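PDB 6C72: particle-associated glycoside hydrolase from Acinetobacter phage Fri1, which probably cleaves the capsular polysaccharide of Acinetobacter baumannii as a trimeric phage tailspike, stripping the host capsule during virus entry. Local coordinates for residues L294-L299 and F322-S327. Numbering follows the deposited sequence.
Sequences LTWVYL and FNALAS
W296 packs its indole against A324, L325 and S327 where a loop of the right-handed parallel beta-helix, the fold expected of a phage tailspike, meets strand 321-324 and the chain just beyond it, one coil later. From CB, the indole's CG sits between the backbone N and the carbonyl carbon (chi1 45°). Beyond it, CD1 lies 3.9 Å from S327 OG, and NE1 comes within 3.4 Å of S327 CB; CE2 lies 3.8 Å from the same S327 CB. The N-H is spent on a water: NE1 donates to it over 2.9 Å, and the water donates in turn to L325 O, bridging the loop and the residue that follows the strand where no direct hydrogen bond joins the two segments. On the six-membered ring, L325 O lies in the plane of the indole, at its rim, 3.5 Å from CZ2, and CH2 rests 3.9 Å from A324 CB. The methyl of A324 also meets L299, whose CD2 reaches F322 CB, while F322 stacks its ring on F355 of the next coil. S327 OG is hydrogen-bonded to P292 O, just before the loop segment. Across the contact, S327 OG comes closest to T295 CA, at 3.6 Å.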
loop_
_atom_site.group_PDB
_atom_site.type_symbol
_atom_site.label_atom_id
_atom_site.label_comp_id
_atom_site.label_asym_id
_atom_site.label_seq_id
_atom_site.Cartn_x
_atom_site.Cartn_y
_atom_site.Cartn_z
ATOM N N LEU A 294 28.631 -14.765 19.872
ATOM C CA LEU A 294 27.543 -15.738 19.951
ATOM C C LEU A 294 27.179 -16.120 18.525
ATOM O O LEU A 294 26.277 -15.543 17.906
ATOM C CB LEU A 294 26.359 -15.145 20.696
ATOM C CG LEU A 294 26.623 -14.717 22.142
ATOM C CD1 LEU A 294 25.395 -13.951 22.645
ATOM C CD2 LEU A 294 26.905 -15.941 23.022
ATOM N N THR A 295 27.875 -17.132 18.013
ATOM C CA THR A 295 27.766 -17.492 16.603
ATOM C C THR A 295 26.337 -17.903 16.251
ATOM O O THR A 295 25.622 -18.506 17.055
ATOM C CB THR A 295 28.756 -18.609 16.288
ATOM O OG1 THR A 295 28.493 -19.735 17.139
ATOM C CG2 THR A 295 30.175 -18.110 16.544
ATOM N N TRP A 296 25.928 -17.582 15.023
ATOM C CA TRP A 296 24.544 -17.762 14.600
ATOM C C TRP A 296 24.501 -18.178 13.124
ATOM O O TRP A 296 25.533 -18.310 12.457
ATOM C CB TRP A 296 23.728 -16.490 14.864
ATOM C CG TRP A 296 24.427 -15.226 14.443
ATOM C CD1 TRP A 296 25.301 -14.475 15.180
ATOM C CD2 TRP A 296 24.362 -14.612 13.147
ATOM N NE1 TRP A 296 25.746 -13.401 14.436
ATOM C CE2 TRP A 296 25.189 -13.465 13.184
ATOM C CE3 TRP A 296 23.663 -14.903 11.972
ATOM C CZ2 TRP A 296 25.339 -12.613 12.087
ATOM C CZ3 TRP A 296 23.811 -14.056 10.886
ATOM C CH2 TRP A 296 24.650 -12.928 10.946
ATOM N N VAL A 297 23.291 -18.392 12.607
ATOM C CA VAL A 297 23.128 -18.988 11.280
ATOM C C VAL A 297 22.726 -17.936 10.251
ATOM O O VAL A 297 23.469 -17.672 9.297
ATOM C CB VAL A 297 22.103 -20.139 11.318
ATOM C CG1 VAL A 297 22.050 -20.860 9.963
ATOM C CG2 VAL A 297 22.430 -21.106 12.470
ATOM N N TYR A 298 21.550 -17.336 10.422
ATOM C CA TYR A 298 21.088 -16.275 9.540
ATOM C C TYR A 298 20.574 -15.105 10.369
ATOM O O TYR A 298 20.460 -15.177 11.596
ATOM C CB TYR A 298 19.973 -16.741 8.600
ATOM C CG TYR A 298 20.244 -18.013 7.827
ATOM C CD1 TYR A 298 21.348 -18.121 6.997
ATOM C CD2 TYR A 298 19.350 -19.090 7.884
ATOM C CE1 TYR A 298 21.592 -19.272 6.275
ATOM C CE2 TYR A 298 19.574 -20.251 7.145
ATOM C CZ TYR A 298 20.699 -20.327 6.346
ATOM O OH TYR A 298 20.948 -21.453 5.609
ATOM N N LEU A 299 20.227 -14.027 9.675
ATOM C CA LEU A 299 19.682 -12.857 10.346
ATOM C C LEU A 299 18.169 -12.969 10.523
ATOM O O LEU A 299 17.667 -12.972 11.652
ATOM C CB LEU A 299 20.071 -11.595 9.566
ATOM C CG LEU A 299 19.606 -10.242 10.094
ATOM C CD1 LEU A 299 19.990 -10.016 11.565
ATOM C CD2 LEU A 299 20.211 -9.150 9.215
ATOM N N PHE A 322 17.389 -4.294 9.544
ATOM C CA PHE A 322 18.099 -5.557 9.547
ATOM C C PHE A 322 19.577 -5.229 9.662
ATOM O O PHE A 322 20.125 -4.538 8.801
ATOM C CB PHE A 322 17.816 -6.356 8.280
ATOM C CG PHE A 322 16.357 -6.539 8.001
ATOM C CD1 PHE A 322 15.656 -7.599 8.571
ATOM C CD2 PHE A 322 15.688 -5.670 7.148
ATOM C CE1 PHE A 322 14.302 -7.774 8.318
ATOM C CE2 PHE A 322 14.330 -5.844 6.876
ATOM C CZ PHE A 322 13.633 -6.898 7.468
ATOM N N ASN A 323 20.216 -5.708 10.722
ATOM C CA ASN A 323 21.570 -5.282 11.040
ATOM C C ASN A 323 22.379 -6.468 11.532
ATOM O O ASN A 323 21.958 -7.170 12.453
ATOM C CB ASN A 323 21.535 -4.160 12.094
ATOM C CG ASN A 323 22.866 -3.480 12.271
ATOM O OD1 ASN A 323 23.836 -3.805 11.593
ATOM N ND2 ASN A 323 22.921 -2.515 13.186
ATOM N N ALA A 324 23.547 -6.678 10.947
ATOM C CA ALA A 324 24.374 -7.803 11.349
ATOM C C ALA A 324 25.843 -7.421 11.257
ATOM O O ALA A 324 26.253 -6.679 10.360
ATOM C CB ALA A 324 24.095 -9.049 10.493
ATOM N N LEU A 325 26.615 -7.891 12.221
ATOM C CA LEU A 325 28.065 -7.836 12.155
ATOM C C LEU A 325 28.582 -9.218 11.791
ATOM O O LEU A 325 27.918 -10.234 12.032
ATOM C CB LEU A 325 28.677 -7.374 13.481
ATOM C CG LEU A 325 28.212 -6.013 14.020
ATOM C CD1 LEU A 325 28.736 -5.772 15.452
ATOM C CD2 LEU A 325 28.614 -4.889 13.085
ATOM N N ALA A 326 29.760 -9.250 11.185
ATOM C CA ALA A 326 30.341 -10.521 10.784
ATOM C C ALA A 326 30.476 -11.438 11.996
ATOM O O ALA A 326 30.782 -10.990 13.108
ATOM C CB ALA A 326 31.703 -10.295 10.119
ATOM N N SER A 327 30.186 -12.720 11.792
ATOM C CA SER A 327 30.305 -13.714 12.848
ATOM C C SER A 327 30.756 -15.044 12.259
ATOM O O SER A 327 30.390 -15.382 11.130
ATOM C CB SER A 327 28.984 -13.882 13.595
ATOM O OG SER A 327 29.153 -14.740 14.705
HETATM O O HOH W 1 27.177 -10.961 14.850
#